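Local coordinates for DUF4848 domain-containing protein (Bacteroides thetaiotaomicron, PDB 4LB8) that is of unknown function but belongs to the DUF4848 family and is probably exported as a lipoprotein, at residues M46-S49 with E50-S53; S53-S57 with L58-S62; G277-Y280 with D281-G284. One frame throughout, in Å; residues are numbered along the deposited sequence.

Contact 1. Residues M46-S49 with E50-S53; sequences MSTS and EQVS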
loop_
_atom_site.group_PDB
_atom_site.type_symbol
_atom_site.label_atom_id
_atom_site.label_comp_id
_atom_site.label_asym_id
_atom_site.label_seq_id
_atom_site.Cartn_x
_atom_site.Cartn_y
_atom_site.Cartn_z
HETATM N N MSE A 46 -23.801 -23.056 6.650
HETATM C CA MSE A 46 -23.178 -24.312 7.051
HETATM C C MSE A 46 -21.655 -24.203 7.091
HETATM O O MSE A 46 -21.073 -23.270 6.527
HETATM C CB MSE A 46 -23.555 -25.396 6.037
HETATM C CG MSE A 46 -25.031 -25.742 6.031
HETATM SE SE MSE A 46 -25.302 -27.189 4.798
HETATM C CE MSE A 46 -27.274 -27.114 4.660
ATOM N N SER A 47 -21.000 -25.197 7.707
ATOM C CA SER A 47 -19.541 -25.284 7.716
ATOM C C SER A 47 -19.115 -25.881 6.389
ATOM O O SER A 47 -19.938 -26.548 5.738
ATOM C CB SER A 47 -19.055 -26.138 8.878
ATOM O OG SER A 47 -19.455 -27.488 8.711
ATOM N N THR A 48 -17.854 -25.666 5.984
ATOM C CA THR A 48 -17.337 -26.176 4.716
ATOM C C THR A 48 -17.624 -27.664 4.569
ATOM O O THR A 48 -18.211 -28.046 3.553
ATOM C CB THR A 48 -15.862 -25.865 4.569
ATOM O OG1 THR A 48 -15.691 -24.446 4.654
ATOM C CG2 THR A 48 -15.295 -26.380 3.248
ATOM N N SER A 49 -17.284 -28.483 5.608
ATOM C CA SER A 49 -17.529 -29.929 5.629
ATOM C C SER A 49 -19.031 -30.240 5.435
ATOM O O SER A 49 -19.364 -31.113 4.620
ATOM C CB SER A 49 -16.995 -30.562 6.915
ATOM O OG SER A 49 -17.290 -29.806 8.080
ATOM N N GLU A 50 -19.930 -29.485 6.127
ATOM C CA GLU A 50 -21.396 -29.631 6.025
ATOM C C GLU A 50 -21.861 -29.341 4.607
ATOM O O GLU A 50 -22.729 -30.036 4.095
ATOM C CB GLU A 50 -22.125 -28.692 7.002
ATOM C CG GLU A 50 -22.023 -29.060 8.474
ATOM C CD GLU A 50 -22.734 -28.096 9.407
ATOM O OE1 GLU A 50 -22.618 -26.867 9.198
ATOM O OE2 GLU A 50 -23.407 -28.569 10.352
ATOM N N GLN A 51 -21.273 -28.311 3.971
ATOM C CA GLN A 51 -21.598 -27.934 2.599
ATOM C C GLN A 51 -21.142 -28.994 1.614
ATOM O O GLN A 51 -21.913 -29.346 0.722
ATOM C CB GLN A 51 -20.957 -26.605 2.231
ATOM C CG GLN A 51 -21.533 -25.432 2.963
ATOM C CD GLN A 51 -20.596 -24.287 2.870
ATOM O OE1 GLN A 51 -19.488 -24.410 2.344
ATOM N NE2 GLN A 51 -21.020 -23.144 3.381
ATOM N N VAL A 52 -19.886 -29.484 1.769
ATOM C CA VAL A 52 -19.291 -30.529 0.931
ATOM C C VAL A 52 -20.154 -31.799 1.059
ATOM O O VAL A 52 -20.480 -32.385 0.030
ATOM C CB VAL A 52 -17.785 -30.792 1.244
ATOM C CG1 VAL A 52 -17.222 -31.922 0.387
ATOM C CG2 VAL A 52 -16.944 -29.535 1.052
ATOM N N SER A 53 -20.606 -32.157 2.290
ATOM C CA SER A 53 -21.444 -33.336 2.534
ATOM C C SER A 53 -22.861 -33.175 2.006
ATOM O O SER A 53 -23.403 -34.152 1.491
ATOM C CB SER A 53 -21.484 -33.683 4.014
ATOM O OG SER A 53 -20.200 -34.143 4.398
#

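Contact 2. Residues S53-S57 with L58-S62; sequences SFLNS and LSFKS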
loop_
_atom_site.group_PDB
_atom_site.type_symbol
_atom_site.label_atom_id
_atom_site.label_comp_id
_atom_site.label_asym_id
_atom_site.label_seq_id
_atom_site.Cartn_x
_atom_site.Cartn_y
_atom_site.Cartn_z
ATOM N N SER A 53 -20.606 -32.157 2.290
ATOM C CA SER A 53 -21.444 -33.336 2.534
ATOM C C SER A 53 -22.861 -33.175 2.006
ATOM O O SER A 53 -23.403 -34.152 1.491
ATOM C CB SER A 53 -21.484 -33.683 4.014
ATOM O OG SER A 53 -20.200 -34.143 4.398
ATOM N N PHE A 54 -23.468 -31.972 2.129
ATOM C CA PHE A 54 -24.822 -31.697 1.621
ATOM C C PHE A 54 -24.828 -31.796 0.085
ATOM O O PHE A 54 -25.808 -32.276 -0.488
ATOM C CB PHE A 54 -25.347 -30.325 2.109
ATOM C CG PHE A 54 -26.575 -29.799 1.399
ATOM C CD1 PHE A 54 -27.849 -30.229 1.761
ATOM C CD2 PHE A 54 -26.460 -28.882 0.357
ATOM C CE1 PHE A 54 -28.987 -29.758 1.089
ATOM C CE2 PHE A 54 -27.595 -28.421 -0.321
ATOM C CZ PHE A 54 -28.851 -28.853 0.057
ATOM N N LEU A 55 -23.713 -31.385 -0.570
ATOM C CA LEU A 55 -23.558 -31.463 -2.025
ATOM C C LEU A 55 -23.278 -32.905 -2.462
ATOM O O LEU A 55 -23.716 -33.301 -3.543
ATOM C CB LEU A 55 -22.459 -30.504 -2.533
ATOM C CG LEU A 55 -22.824 -29.012 -2.507
ATOM C CD1 LEU A 55 -21.603 -28.154 -2.676
ATOM C CD2 LEU A 55 -23.899 -28.674 -3.526
ATOM N N ASN A 56 -22.574 -33.691 -1.609
ATOM C CA ASN A 56 -22.289 -35.113 -1.847
ATOM C C ASN A 56 -23.590 -35.893 -1.750
ATOM O O ASN A 56 -23.798 -36.811 -2.544
ATOM C CB ASN A 56 -21.230 -35.663 -0.870
ATOM C CG ASN A 56 -19.817 -35.102 -1.019
ATOM O OD1 ASN A 56 -19.485 -34.345 -1.953
ATOM N ND2 ASN A 56 -18.952 -35.433 -0.059
ATOM N N SER A 57 -24.504 -35.466 -0.830
ATOM C CA SER A 57 -25.862 -36.023 -0.649
ATOM C C SER A 57 -26.653 -35.934 -1.939
ATOM O O SER A 57 -27.448 -36.830 -2.232
ATOM C CB SER A 57 -26.635 -35.265 0.433
ATOM O OG SER A 57 -25.981 -35.268 1.689
ATOM N N LEU A 58 -26.457 -34.825 -2.687
ATOM C CA LEU A 58 -27.152 -34.524 -3.931
ATOM C C LEU A 58 -26.443 -35.084 -5.178
ATOM O O LEU A 58 -26.939 -34.883 -6.286
ATOM C CB LEU A 58 -27.287 -33.004 -4.065
ATOM C CG LEU A 58 -28.232 -32.319 -3.102
ATOM C CD1 LEU A 58 -27.814 -30.912 -2.895
ATOM C CD2 LEU A 58 -29.668 -32.328 -3.636
ATOM N N SER A 59 -25.293 -35.777 -5.001
ATOM C CA SER A 59 -24.448 -36.340 -6.075
ATOM C C SER A 59 -24.198 -35.278 -7.191
ATOM O O SER A 59 -24.262 -35.571 -8.399
ATOM C CB SER A 59 -25.062 -37.619 -6.640
ATOM O OG SER A 59 -25.119 -38.635 -5.653
ATOM N N PHE A 60 -23.933 -34.033 -6.753
ATOM C CA PHE A 60 -23.710 -32.891 -7.630
ATOM C C PHE A 60 -22.361 -32.212 -7.321
ATOM O O PHE A 60 -22.127 -31.792 -6.185
ATOM C CB PHE A 60 -24.884 -31.886 -7.513
ATOM C CG PHE A 60 -24.748 -30.680 -8.409
ATOM C CD1 PHE A 60 -24.931 -30.789 -9.782
ATOM C CD2 PHE A 60 -24.375 -29.446 -7.889
ATOM C CE1 PHE A 60 -24.750 -29.684 -10.616
ATOM C CE2 PHE A 60 -24.201 -28.339 -8.727
ATOM C CZ PHE A 60 -24.392 -28.465 -10.082
ATOM N N LYS A 61 -21.480 -32.122 -8.344
ATOM C CA LYS A 61 -20.198 -31.428 -8.234
ATOM C C LYS A 61 -20.417 -29.985 -8.682
ATOM O O LYS A 61 -20.739 -29.733 -9.850
ATOM C CB LYS A 61 -19.085 -32.128 -9.046
ATOM C CG LYS A 61 -17.715 -31.455 -8.939
ATOM C CD LYS A 61 -16.587 -32.477 -9.012
ATOM C CE LYS A 61 -15.260 -31.857 -9.380
ATOM N NZ LYS A 61 -15.148 -31.610 -10.843
ATOM N N SER A 62 -20.348 -29.056 -7.736
ATOM C CA SER A 62 -20.517 -27.649 -8.049
ATOM C C SER A 62 -19.152 -27.002 -8.131
ATOM O O SER A 62 -18.139 -27.652 -7.828
ATOM C CB SER A 62 -21.399 -26.952 -7.016
ATOM O OG SER A 62 -21.044 -27.273 -5.682
#

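Contact 3. Residues G277-Y280 with D281-G284; sequences GVPY and DQRG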
loop_
_atom_site.group_PDB
_atom_site.type_symbol
_atom_site.label_atom_id
_atom_site.label_comp_id
_atom_site.label_asym_id
_atom_site.label_seq_id
_atom_site.Cartn_x
_atom_site.Cartn_y
_atom_site.Cartn_z
ATOM N N GLY A 277 7.311 7.498 14.794
ATOM C CA GLY A 277 5.901 7.311 14.461
ATOM C C GLY A 277 5.568 6.076 13.646
ATOM O O GLY A 277 4.438 5.597 13.734
ATOM N N VAL A 278 6.514 5.576 12.802
ATOM C CA VAL A 278 6.311 4.399 11.942
ATOM C C VAL A 278 7.096 3.234 12.557
ATOM O O VAL A 278 8.310 3.285 12.594
ATOM C CB VAL A 278 6.623 4.643 10.434
ATOM C CG1 VAL A 278 6.386 3.386 9.617
ATOM C CG2 VAL A 278 5.766 5.773 9.874
ATOM N N PRO A 279 6.420 2.206 13.113
ATOM C CA PRO A 279 7.153 1.137 13.839
ATOM C C PRO A 279 7.987 0.228 12.943
ATOM O O PRO A 279 7.645 0.053 11.784
ATOM C CB PRO A 279 6.025 0.339 14.516
ATOM C CG PRO A 279 4.830 0.611 13.679
ATOM C CD PRO A 279 4.955 2.018 13.214
ATOM N N TYR A 280 9.040 -0.385 13.496
ATOM C CA TYR A 280 9.991 -1.265 12.794
ATOM C C TYR A 280 9.263 -2.308 11.922
ATOM O O TYR A 280 9.623 -2.500 10.767
ATOM C CB TYR A 280 10.946 -1.939 13.810
ATOM C CG TYR A 280 11.862 -2.991 13.222
ATOM C CD1 TYR A 280 13.031 -2.634 12.552
ATOM C CD2 TYR A 280 11.583 -4.345 13.367
ATOM C CE1 TYR A 280 13.883 -3.603 12.017
ATOM C CE2 TYR A 280 12.436 -5.321 12.854
ATOM C CZ TYR A 280 13.582 -4.946 12.176
ATOM O OH TYR A 280 14.392 -5.923 11.647
ATOM N N ASP A 281 8.210 -2.918 12.447
ATOM C CA ASP A 281 7.366 -3.892 11.747
ATOM C C ASP A 281 6.896 -3.353 10.385
ATOM O O ASP A 281 6.844 -4.090 9.390
ATOM C CB ASP A 281 6.160 -4.192 12.665
ATOM C CG ASP A 281 4.979 -4.870 12.044
ATOM O OD1 ASP A 281 5.014 -6.109 11.914
ATOM O OD2 ASP A 281 3.974 -4.173 11.769
ATOM N N GLN A 282 6.558 -2.065 10.351
ATOM C CA GLN A 282 6.022 -1.411 9.172
ATOM C C GLN A 282 7.106 -0.652 8.373
ATOM O O GLN A 282 6.765 0.137 7.473
ATOM C CB GLN A 282 4.875 -0.479 9.592
ATOM C CG GLN A 282 3.572 -1.223 9.951
ATOM C CD GLN A 282 3.072 -2.155 8.849
ATOM O OE1 GLN A 282 2.869 -3.357 9.047
ATOM N NE2 GLN A 282 2.867 -1.633 7.661
ATOM N N ARG A 283 8.406 -0.949 8.626
ATOM C CA ARG A 283 9.505 -0.297 7.902
ATOM C C ARG A 283 9.459 -0.565 6.401
ATOM O O ARG A 283 9.149 -1.678 5.974
ATOM C CB ARG A 283 10.879 -0.696 8.472
ATOM C CG ARG A 283 11.399 -2.045 8.025
ATOM C CD ARG A 283 12.447 -2.565 8.971
ATOM N NE ARG A 283 12.750 -3.981 8.755
ATOM C CZ ARG A 283 11.970 -4.999 9.116
ATOM N NH1 ARG A 283 10.798 -4.775 9.705
ATOM N NH2 ARG A 283 12.350 -6.247 8.878
ATOM N N GLY A 284 9.753 0.479 5.632
ATOM C CA GLY A 284 9.848 0.458 4.179
ATOM C C GLY A 284 11.204 -0.005 3.703
ATOM O O GLY A 284 12.214 0.313 4.319
#

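Contact 1. Residues M46-S49 with E50-S53
S47 and E50 meet across the first turn of helix 48-57 in an N-terminal capping arrangement: S47 holds the N-cap position, and E50, three residues on, turns its carboxylate back to the chain entering the helix. S47 N donates to E50 OE1 at 2.8 Å in a nearly straight bond (168°), which the oxygen accepts on its anti lone pair, the one pointing away from OE2. This is the glutamate half of a capping box. CG of E50 sits beside its own backbone N (chi1 -71°) and the rest of the chain is extended, which carries the carboxylate back over the start of the helix. On its way the glutamate stem passes close to the serine, with E50 CG only 3.0 Å from S47 OG. That hydroxyl shares a hydrogen bond of 3.2 Å with S49 OG, in which either could be the donor. A carboxylate beside the amino end of a helix is probably favoured in its charged form.

M46, a selenomethionine, flanks the carboxylate with carbon: its CB lies 3.6 Å from E50 OE1, while the extended chain then leads away, SE passing E50 O at 3.9 Å. The same CB rests 3.7 Å from CG of the buried Q51, whose NE2 donates to V43 O. V52 turns to helix 63-80, touching M64, I65 and Q68. At the far end S49 O accepts two bonds from S53, from N at 2.8 Å and from OG at 3.2 Å, the donors arriving from opposite faces of the carbonyl plane.

Contact 2. Residues S53-S57 with L58-S62
F54 and L58 make the tight side of this helix end, where helix 48-57 stops in a Schellman motif. L58 CD1 lies over one face of the F54 ring in a CH-pi contact, 4.0 Å from the centroid and nearest to CE2, at 3.6 Å. F54 has CG anti to its nitrogen (chi1 166°), which swings the ring along the helix to meet the leucine one turn on. Both residues also touch strand 19-22, F54 at I19 and L58 at V21. Deeper in, L55 sets CD1 3.2 Å from S62 OG, a hydroxyl bonded to Y125 O, and its CD2 approaches the edge of the F60 ring.

The opposite character belongs to N56, S57 and S59, which are exposed. There S57 OG folds back on its own helix and bonds to S53 O at 2.8 Å. S59 takes a positive phi of 48° and turns the chain, its N bonding to N56 O at 3.1 Å. F60 N then reaches L55 O at 3.3 Å in a nearly straight bond (174°). The L55 and N56 carbonyls are thus satisfied by the departing chain itself, while apolar contacts hold the buried side of the reversal.

Contact 3. Residues G277-Y280 with D281-G284
Y280 and D281 form a short 3-10 turn in the backbone, with Q282 N bonded to P279 O at 2.8 Å and R283 N to Y280 O at 2.9 Å, in the loop of a beta hairpin that joins the antiparallel strands 268-275 and 284-289. Over this turn R283 folds back and lays its guanidinium flat on one face of the Y280 ring. The two planes are only 4° apart and their centres 3.8 Å, an offset parallel stack that is also a cation-pi contact, CZ of the arginine standing 25° off the ring normal. The aromatic ring has CG anti to N (chi1 173°), which brings it alongside the extended arginine chain, both side chains pointing the same way. CD and NE of R283 run beneath one flank of the ring, each 3.5 Å from Y280 CE1, while NH1 lies over the ring centre and NH2 comes beside the hydroxyl.

A salt bridge from NE to E272 and the bond from NH1 to Y280 O hold the guanidinium in this position, while the tyrosine OH is bonded to K216 NZ and W274 meets the ring edge-to-face. Behind the turn V278 CG1 approaches Q282 CB at 4.1 Å, the two side chains crossing at about a right angle. Q282 is buried at the dimer interface: its NE2 bonds to Q176 of the same chain, and it packs on Q282 of the second subunit. The carbonyl of Y280 ties backbone and stack together, since R283 NH1, with that oxygen in its guanidinium plane, also donates to Y280 O at 2.8 Å, from the face opposite to R283 N.

How the contacts relate
Contacts 1 and 2 follow one another on helix 48-57: the first caps its start, the second closes its end and leads towards helix 63-80, and S53 belongs to both. Their centres are 10 Å apart, and they touch where M46 SE packs against F54 CB at 4.1 Å. Contact 3 comes more than 200 residues later, in a hairpin loop of the antiparallel sheet formed by strands 213-220, 244-247, 268-275 and 284-289. Its centre lies about 41 Å from that of contact 1 and 48 Å from that of contact 2. The chain thus separates a mixed N-terminal part, with helices and a small sheet, from a beta-rich C-terminal part, whose hairpin loop touches the second subunit through Q282.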